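Local coordinates for protein adenine Deaminase (Enterococcus faecalis, PDB 2ICS) that deacetylates acetyl-(R)-mandelate in vitro with very low efficiency, as a binuclear zinc hydrolase of the amidohydrolase type that can hold adenine in its pocket, at residues G82-I87 and D330-T335; I22-K27 and K361-G366; V52-I57 and K306-P311. All blocks are in the same frame, centred on the assembly; numbering follows the deposited sequence.

Interaction 1: residues G82-I87 and D330-T335; sequences GVTTVI and DLTIFT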
loop_
_atom_site.group_PDB
_atom_site.type_symbol
_atom_site.label_atom_id
_atom_site.label_comp_id
_atom_site.label_asym_id
_atom_site.label_seq_id
_atom_site.Cartn_x
_atom_site.Cartn_y
_atom_site.Cartn_z
ATOM N N GLY A 82 0.723 12.674 4.465
ATOM C CA GLY A 82 0.440 11.993 5.717
ATOM C C GLY A 82 0.836 10.530 5.717
ATOM O O GLY A 82 0.483 9.792 6.637
ATOM N N VAL A 83 1.563 10.103 4.689
ATOM C CA VAL A 83 1.995 8.715 4.598
ATOM C C VAL A 83 3.447 8.615 5.072
ATOM O O VAL A 83 4.356 9.169 4.453
ATOM C CB VAL A 83 1.851 8.187 3.144
ATOM C CG1 VAL A 83 2.221 6.707 3.082
ATOM C CG2 VAL A 83 0.406 8.385 2.660
ATOM N N THR A 84 3.653 7.921 6.188
ATOM C CA THR A 84 4.980 7.779 6.769
ATOM C C THR A 84 5.864 6.723 6.105
ATOM O O THR A 84 7.086 6.837 6.123
ATOM C CB THR A 84 4.881 7.479 8.286
ATOM O OG1 THR A 84 4.127 6.277 8.496
ATOM C CG2 THR A 84 4.196 8.629 9.006
ATOM N N THR A 85 5.248 5.702 5.518
ATOM C CA THR A 85 5.992 4.634 4.855
ATOM C C THR A 85 5.359 4.256 3.516
ATOM O O THR A 85 4.132 4.225 3.386
ATOM C CB THR A 85 6.058 3.355 5.752
ATOM O OG1 THR A 85 6.807 3.637 6.941
ATOM C CG2 THR A 85 6.728 2.212 5.015
ATOM N N VAL A 86 6.199 3.990 2.517
ATOM C CA VAL A 86 5.710 3.577 1.208
ATOM C C VAL A 86 6.533 2.397 0.726
ATOM O O VAL A 86 7.712 2.258 1.067
ATOM C CB VAL A 86 5.805 4.703 0.133
ATOM C CG1 VAL A 86 4.864 5.848 0.482
ATOM C CG2 VAL A 86 7.242 5.197 0.010
ATOM N N ILE A 87 5.899 1.534 -0.055
ATOM C CA ILE A 87 6.576 0.381 -0.602
ATOM C C ILE A 87 6.448 0.436 -2.110
ATOM O O ILE A 87 5.342 0.362 -2.654
ATOM C CB ILE A 87 5.954 -0.936 -0.098
ATOM C CG1 ILE A 87 5.876 -0.925 1.434
ATOM C CG2 ILE A 87 6.790 -2.114 -0.586
ATOM C CD1 ILE A 87 5.289 -2.195 2.037
ATOM N N ASP A 330 6.221 6.580 14.208
ATOM C CA ASP A 330 5.641 7.090 12.967
ATOM C C ASP A 330 4.161 7.277 13.263
ATOM O O ASP A 330 3.491 6.340 13.700
ATOM C CB ASP A 330 5.794 6.091 11.815
ATOM C CG ASP A 330 7.237 5.862 11.420
ATOM O OD1 ASP A 330 8.103 6.704 11.752
ATOM O OD2 ASP A 330 7.502 4.840 10.757
ATOM N N LEU A 331 3.655 8.482 13.036
ATOM C CA LEU A 331 2.253 8.773 13.300
ATOM C C LEU A 331 1.675 9.726 12.277
ATOM O O LEU A 331 2.389 10.519 11.673
ATOM C CB LEU A 331 2.074 9.414 14.682
ATOM C CG LEU A 331 2.473 8.666 15.954
ATOM C CD1 LEU A 331 3.992 8.631 16.099
ATOM C CD2 LEU A 331 1.857 9.381 17.143
ATOM N N THR A 332 0.368 9.642 12.092
ATOM C CA THR A 332 -0.318 10.524 11.179
ATOM C C THR A 332 -1.397 11.186 12.020
ATOM O O THR A 332 -2.144 10.513 12.736
ATOM C CB THR A 332 -0.946 9.754 10.002
ATOM O OG1 THR A 332 0.085 9.057 9.286
ATOM C CG2 THR A 332 -1.651 10.717 9.054
ATOM N N ILE A 333 -1.437 12.511 11.956
ATOM C CA ILE A 333 -2.395 13.309 12.706
ATOM C C ILE A 333 -3.288 13.945 11.653
ATOM O O ILE A 333 -2.804 14.587 10.714
ATOM C CB ILE A 333 -1.646 14.359 13.547
ATOM C CG1 ILE A 333 -0.627 13.637 14.443
ATOM C CG2 ILE A 333 -2.617 15.155 14.395
ATOM C CD1 ILE A 333 0.182 14.545 15.345
ATOM N N PHE A 334 -4.595 13.764 11.810
ATOM C CA PHE A 334 -5.534 14.243 10.810
ATOM C C PHE A 334 -6.906 14.631 11.334
ATOM O O PHE A 334 -7.211 14.481 12.517
ATOM C CB PHE A 334 -5.714 13.134 9.777
ATOM C CG PHE A 334 -6.178 11.832 10.379
ATOM C CD1 PHE A 334 -7.538 11.544 10.487
ATOM C CD2 PHE A 334 -5.256 10.924 10.900
ATOM C CE1 PHE A 334 -7.974 10.370 11.111
ATOM C CE2 PHE A 334 -5.681 9.751 11.526
ATOM C CZ PHE A 334 -7.039 9.473 11.633
ATOM N N THR A 335 -7.736 15.110 10.411
ATOM C CA THR A 335 -9.102 15.501 10.711
ATOM C C THR A 335 -10.008 14.799 9.712
ATOM O O THR A 335 -9.567 14.394 8.639
ATOM C CB THR A 335 -9.337 17.023 10.535
ATOM O OG1 THR A 335 -9.080 17.386 9.173
ATOM C CG2 THR A 335 -8.441 17.834 11.463
HETATM O O HOH W 1 5.308 4.000 9.078
#
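Thr332 and Gly82 are joined by the direct hydrogen bond of this contact, given by the threonine hydroxyl, with OG1 2.8 Å from Gly82 O. The hydroxyl approaches the oxygen at a C=O...OG1 angle of 156°, tilted 17° from the carbonyl plane. With chi1 at -59°, OG1 lies beside its own backbone N while the methyl is anti to that N; the methyl thus comes up on the same oxygen, CG2 to Gly82 O being 3.4 Å. The hydroxyl is used twice, since Trp56 N also bonds to OG1. Trp56 belongs to strand 51-61, which runs between strands 83-89 and 331-344 in a mixed sheet and is interrupted near this point, so the segments on its two flanks, 82-87 and 330-335, meet across the break. This is where the TIM barrel, through its parallel strands, merges with the antiparallel part of the sheet. Farther along, Thr84 and Asp330 cross obliquely, Thr84 CB 3.9 Å from Asp330 CB, and Thr84 CG2 rests 3.7 Å from Leu331 O. A water joins the polar ends: it lies 2.6 Å from both Thr84 OG1 and Thr85 OG1 and donates to Asp330 OD2 at 2.9 Å. Thr84 OG1 also bonds Trp56 O, and Thr85 OG1 bonds Asn110 ND2. Asp330 OD2 also forms a salt bridge with Lys320, and OD1 accepts from Gly365 N, engaging both carboxylate oxygens.

Interaction 2: residues I22-K27 and K361-G366; sequences IAIKEK and KTIIGG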
loop_
_atom_site.group_PDB
_atom_site.type_symbol
_atom_site.label_atom_id
_atom_site.label_comp_id
_atom_site.label_asym_id
_atom_site.label_seq_id
_atom_site.Cartn_x
_atom_site.Cartn_y
_atom_site.Cartn_z
ATOM N N ILE A 22 0.731 10.282 23.123
ATOM C CA ILE A 22 1.879 9.441 22.812
ATOM C C ILE A 22 3.196 10.070 23.256
ATOM O O ILE A 22 3.438 11.252 23.033
ATOM C CB ILE A 22 1.956 9.140 21.283
ATOM C CG1 ILE A 22 0.688 8.419 20.815
ATOM C CG2 ILE A 22 3.163 8.270 20.977
ATOM C CD1 ILE A 22 -0.518 9.313 20.652
ATOM N N ALA A 23 4.044 9.262 23.885
ATOM C CA ALA A 23 5.349 9.716 24.356
ATOM C C ALA A 23 6.415 9.080 23.472
ATOM O O ALA A 23 6.416 7.870 23.270
ATOM C CB ALA A 23 5.550 9.307 25.814
ATOM N N ILE A 24 7.325 9.898 22.954
ATOM C CA ILE A 24 8.372 9.412 22.063
ATOM C C ILE A 24 9.796 9.708 22.532
ATOM O O ILE A 24 10.086 10.798 23.032
ATOM C CB ILE A 24 8.199 10.028 20.655
ATOM C CG1 ILE A 24 6.858 9.591 20.061
ATOM C CG2 ILE A 24 9.360 9.632 19.758
ATOM C CD1 ILE A 24 6.485 10.318 18.780
ATOM N N LYS A 25 10.682 8.734 22.356
ATOM C CA LYS A 25 12.085 8.899 22.718
ATOM C C LYS A 25 12.945 7.950 21.888
ATOM O O LYS A 25 12.666 6.754 21.806
ATOM C CB LYS A 25 12.308 8.635 24.211
ATOM C CG LYS A 25 12.224 7.178 24.619
ATOM C CD LYS A 25 12.634 7.000 26.073
ATOM C CE LYS A 25 12.669 5.529 26.467
ATOM N NZ LYS A 25 13.146 5.344 27.868
ATOM N N GLU A 26 13.982 8.497 21.263
ATOM C CA GLU A 26 14.892 7.712 20.434
ATOM C C GLU A 26 14.192 7.098 19.225
ATOM O O GLU A 26 14.297 5.897 18.983
ATOM C CB GLU A 26 15.542 6.603 21.269
ATOM C CG GLU A 26 16.423 7.119 22.390
ATOM C CD GLU A 26 17.432 8.142 21.900
ATOM O OE1 GLU A 26 18.217 7.815 20.984
ATOM O OE2 GLU A 26 17.436 9.276 22.432
ATOM N N LYS A 27 13.484 7.931 18.469
ATOM C CA LYS A 27 12.762 7.478 17.283
ATOM C C LYS A 27 11.775 6.335 17.550
ATOM O O LYS A 27 11.267 5.722 16.615
ATOM C CB LYS A 27 13.750 7.047 16.192
ATOM C CG LYS A 27 14.478 8.194 15.496
ATOM C CD LYS A 27 15.579 8.796 16.352
ATOM C CE LYS A 27 16.828 7.920 16.343
ATOM N NZ LYS A 27 17.421 7.810 14.977
ATOM N N LYS A 361 -0.601 16.881 10.320
ATOM C CA LYS A 361 0.744 16.703 10.857
ATOM C C LYS A 361 1.178 15.272 10.614
ATOM O O LYS A 361 0.373 14.345 10.696
ATOM C CB LYS A 361 0.800 16.996 12.358
ATOM C CG LYS A 361 0.949 18.468 12.708
ATOM C CD LYS A 361 1.284 18.653 14.181
ATOM C CE LYS A 361 1.597 20.107 14.501
ATOM N NZ LYS A 361 0.455 21.007 14.185
ATOM N N THR A 362 2.455 15.093 10.306
ATOM C CA THR A 362 2.984 13.768 10.053
ATOM C C THR A 362 4.304 13.617 10.790
ATOM O O THR A 362 5.216 14.426 10.629
ATOM C CB THR A 362 3.197 13.539 8.539
ATOM O OG1 THR A 362 1.963 13.772 7.843
ATOM C CG2 THR A 362 3.655 12.114 8.275
ATOM N N ILE A 363 4.393 12.582 11.613
ATOM C CA ILE A 363 5.599 12.329 12.380
ATOM C C ILE A 363 6.285 11.092 11.838
ATOM O O ILE A 363 5.646 10.059 11.636
ATOM C CB ILE A 363 5.276 12.112 13.869
ATOM C CG1 ILE A 363 4.536 13.334 14.412
ATOM C CG2 ILE A 363 6.563 11.867 14.651
ATOM C CD1 ILE A 363 4.120 13.200 15.843
ATOM N N ILE A 364 7.589 11.207 11.611
ATOM C CA ILE A 364 8.374 10.110 11.077
ATOM C C ILE A 364 9.634 9.924 11.911
ATOM O O ILE A 364 10.444 10.843 12.036
ATOM C CB ILE A 364 8.793 10.391 9.620
ATOM C CG1 ILE A 364 7.551 10.661 8.765
ATOM C CG2 ILE A 364 9.600 9.218 9.080
ATOM C CD1 ILE A 364 7.840 10.876 7.277
ATOM N N GLY A 365 9.790 8.725 12.469
ATOM C CA GLY A 365 10.944 8.420 13.287
ATOM C C GLY A 365 11.117 9.435 14.397
ATOM O O GLY A 365 12.236 9.712 14.823
ATOM N N GLY A 366 10.010 10.006 14.860
ATOM C CA GLY A 366 10.084 10.987 15.923
ATOM C C GLY A 366 10.194 12.422 15.445
ATOM O O GLY A 366 10.091 13.349 16.250
#
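The carbonyl oxygen of Gly365 is approached by the backbone and the base of the side chain of Lys27. Lys27 CA lies 3.4 Å from Gly365 O in a CA-H...O contact with an angle of 132° at the hydrogen, and Lys27 CB is also 3.4 Å from Gly365 O; the still shorter approach modelled for CG is doubtful. Beyond this point the lysine chain bends at chi2, chi3 and chi4 and carries the amine off from the glycines. Both Gly365 and Gly366 have positive phi, with backbone angles close to those of a type I' turn, and they link strands 350-364 and 367-370 as a beta-hairpin. Glu26 and Lys27, likewise at positive phi, turn strand 19-25 into strand 28-33, so two hairpin ends from separate sheets meet here. Ile24 supplies the apolar part of the contact: chi1 of -62° sets CG1 beside the backbone N, and CG2, anti to that N, rests 4.1 Å from Gly366 CA. The extended CG1 branch (chi2 171°) carries CD1 to 4.4 Å from Ile363 CG2. With no conventional hydrogen bond between the segments, the contact is probably held mainly by apolar burial, with at most a weak CH...O contribution.

Interaction 3: residues V52-I57 and K306-P311; sequences VSAGWI and KVTKAP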
loop_
_atom_site.group_PDB
_atom_site.type_symbol
_atom_site.label_atom_id
_atom_site.label_comp_id
_atom_site.label_asym_id
_atom_site.label_seq_id
_atom_site.Cartn_x
_atom_site.Cartn_y
_atom_site.Cartn_z
ATOM N N VAL A 52 -5.582 10.766 15.616
ATOM C CA VAL A 52 -4.206 10.293 15.558
ATOM C C VAL A 52 -4.228 8.786 15.330
ATOM O O VAL A 52 -5.063 8.074 15.898
ATOM C CB VAL A 52 -3.444 10.547 16.881
ATOM C CG1 VAL A 52 -1.964 10.259 16.687
ATOM C CG2 VAL A 52 -3.659 11.973 17.355
ATOM N N SER A 53 -3.316 8.299 14.501
ATOM C CA SER A 53 -3.229 6.874 14.235
ATOM C C SER A 53 -1.779 6.535 13.976
ATOM O O SER A 53 -0.912 7.404 14.032
ATOM C CB SER A 53 -4.055 6.496 13.005
ATOM O OG SER A 53 -3.424 6.935 11.811
ATOM N N ALA A 54 -1.515 5.264 13.703
ATOM C CA ALA A 54 -0.166 4.838 13.388
ATOM C C ALA A 54 0.114 5.512 12.050
ATOM O O ALA A 54 -0.822 5.822 11.316
ATOM C CB ALA A 54 -0.117 3.332 13.242
ATOM N N GLY A 55 1.382 5.759 11.737
ATOM C CA GLY A 55 1.693 6.392 10.465
ATOM C C GLY A 55 1.089 5.596 9.322
ATOM O O GLY A 55 1.260 4.379 9.256
ATOM N N TRP A 56 0.378 6.268 8.424
ATOM C CA TRP A 56 -0.248 5.580 7.300
ATOM C C TRP A 56 0.809 4.952 6.405
ATOM O O TRP A 56 1.891 5.507 6.232
ATOM C CB TRP A 56 -1.113 6.545 6.489
ATOM C CG TRP A 56 -2.245 7.170 7.259
ATOM C CD1 TRP A 56 -2.731 6.781 8.480
ATOM C CD2 TRP A 56 -3.059 8.279 6.838
ATOM N NE1 TRP A 56 -3.797 7.580 8.843
ATOM C CE2 TRP A 56 -4.018 8.506 7.855
ATOM C CE3 TRP A 56 -3.066 9.103 5.701
ATOM C CZ2 TRP A 56 -4.977 9.525 7.770
ATOM C CZ3 TRP A 56 -4.022 10.121 5.614
ATOM C CH2 TRP A 56 -4.965 10.319 6.648
ATOM N N ILE A 57 0.482 3.794 5.837
ATOM C CA ILE A 57 1.394 3.047 4.975
ATOM C C ILE A 57 0.733 2.695 3.644
ATOM O O ILE A 57 -0.336 2.081 3.617
ATOM C CB ILE A 57 1.833 1.713 5.653
ATOM C CG1 ILE A 57 2.495 1.991 7.003
ATOM C CG2 ILE A 57 2.793 0.957 4.750
ATOM C CD1 ILE A 57 2.738 0.721 7.850
ATOM N N LYS A 306 -6.707 -0.536 7.590
ATOM C CA LYS A 306 -6.290 -1.009 6.277
ATOM C C LYS A 306 -5.153 -0.219 5.615
ATOM O O LYS A 306 -4.666 -0.606 4.553
ATOM C CB LYS A 306 -7.512 -1.092 5.354
ATOM C CG LYS A 306 -8.500 -2.158 5.816
ATOM C CD LYS A 306 -9.797 -2.140 5.036
ATOM C CE LYS A 306 -10.839 -3.045 5.705
ATOM N NZ LYS A 306 -10.365 -4.459 5.861
ATOM N N VAL A 307 -4.738 0.885 6.235
ATOM C CA VAL A 307 -3.622 1.674 5.711
ATOM C C VAL A 307 -2.528 1.752 6.776
ATOM O O VAL A 307 -1.625 2.579 6.685
ATOM C CB VAL A 307 -4.034 3.121 5.305
ATOM C CG1 VAL A 307 -5.021 3.080 4.147
ATOM C CG2 VAL A 307 -4.628 3.864 6.498
ATOM N N THR A 308 -2.623 0.887 7.789
ATOM C CA THR A 308 -1.624 0.855 8.860
ATOM C C THR A 308 -1.256 -0.562 9.285
ATOM O O THR A 308 -0.252 -1.114 8.833
ATOM C CB THR A 308 -2.089 1.627 10.120
ATOM O OG1 THR A 308 -3.370 1.140 10.544
ATOM C CG2 THR A 308 -2.174 3.111 9.832
ATOM N N LYS A 309 -2.074 -1.155 10.144
ATOM C CA LYS A 309 -1.809 -2.503 10.643
ATOM C C LYS A 309 -1.768 -3.572 9.551
ATOM O O LYS A 309 -0.884 -4.425 9.545
ATOM C CB LYS A 309 -2.856 -2.885 11.697
ATOM C CG LYS A 309 -2.588 -4.221 12.373
ATOM C CD LYS A 309 -3.698 -4.580 13.351
ATOM C CE LYS A 309 -3.376 -5.867 14.093
ATOM N NZ LYS A 309 -4.468 -6.254 15.026
ATOM N N ALA A 310 -2.721 -3.530 8.627
ATOM C CA ALA A 310 -2.763 -4.520 7.556
ATOM C C ALA A 310 -1.505 -4.478 6.674
ATOM O O ALA A 310 -0.789 -5.469 6.569
ATOM C CB ALA A 310 -4.016 -4.323 6.710
ATOM N N PRO A 311 -1.221 -3.336 6.026
ATOM C CA PRO A 311 -0.017 -3.296 5.189
ATOM C C PRO A 311 1.238 -3.663 5.983
ATOM O O PRO A 311 2.121 -4.348 5.472
ATOM C CB PRO A 311 0.005 -1.856 4.668
ATOM C CG PRO A 311 -0.795 -1.086 5.688
ATOM C CD PRO A 311 -1.915 -2.037 6.018
#
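This is a buried, mainly apolar contact pinned by one backbone hydrogen bond, and it joins strand 51-61, at its interruption, to the turn that opens helix 309-314. Ile57 N donates to Val307 O at 2.6 Å with an N-H...O angle of 161°. Trp56 CA adds a CA-H...O contact to the same Val307 O at 3.4 Å, so two groups of consecutive residues hold one acceptor. The indole is met on two sides. Val307, running alongside Trp56 and pointing the same way, sets CG2 over the face of the five-membered ring, 4.3 Å from its centroid, a CH-pi contact; Thr308 CG2 comes instead to the ring edge, 4.0 Å from Trp56 CD1. Thr308 chi1 of 54° places OG1 between backbone N and carbonyl carbon, where it bonds Ile304 O; this hydroxyl does not cap the helix, although Thr308 occupies the N-cap position. Its methyl meets the strand, with CG2 3.4 Å from Ala54 O. In the first turn of the helix, Pro311 CG packs 3.8 Å from Ile57 CB. Next to CD1, Trp56 NE1 makes a weak bond to Ser53 OG, 3.1 Å away, and Ser53 OG in turn donates to Ala54 O. The strand runs on to the zinc ligand His60, whose side chain is about 9 Å from that of Pro311. Leu286 and Met290 of helix 286-296 touch both Trp56 and Val307, Ile304 of helix 300-305 also packs on the indole, and Phe334 of strand 331-344 meets its ring at about 45°.

The three contacts converge on one mixed sheet, in which strand 51-61 lies between strands 83-89 and 331-344, with strand 350-364 next to 331-344. Interactions 1 and 3 are close neighbours, their centres about 7 Å apart, and their segments alternate along the chain. Interaction 2 spans both; its centre is about 11 Å from that of interaction 1 and about 15 Å from that of interaction 3, and it reaches out to the small sheet containing strand 19-25. Successive segments run 22-27, 52-57, 82-87, 306-311, 330-335 and 361-366, so early and late parts of the chain come together. The contacts thereby tie the terminal beta structure to the TIM barrel that carries the zinc ions.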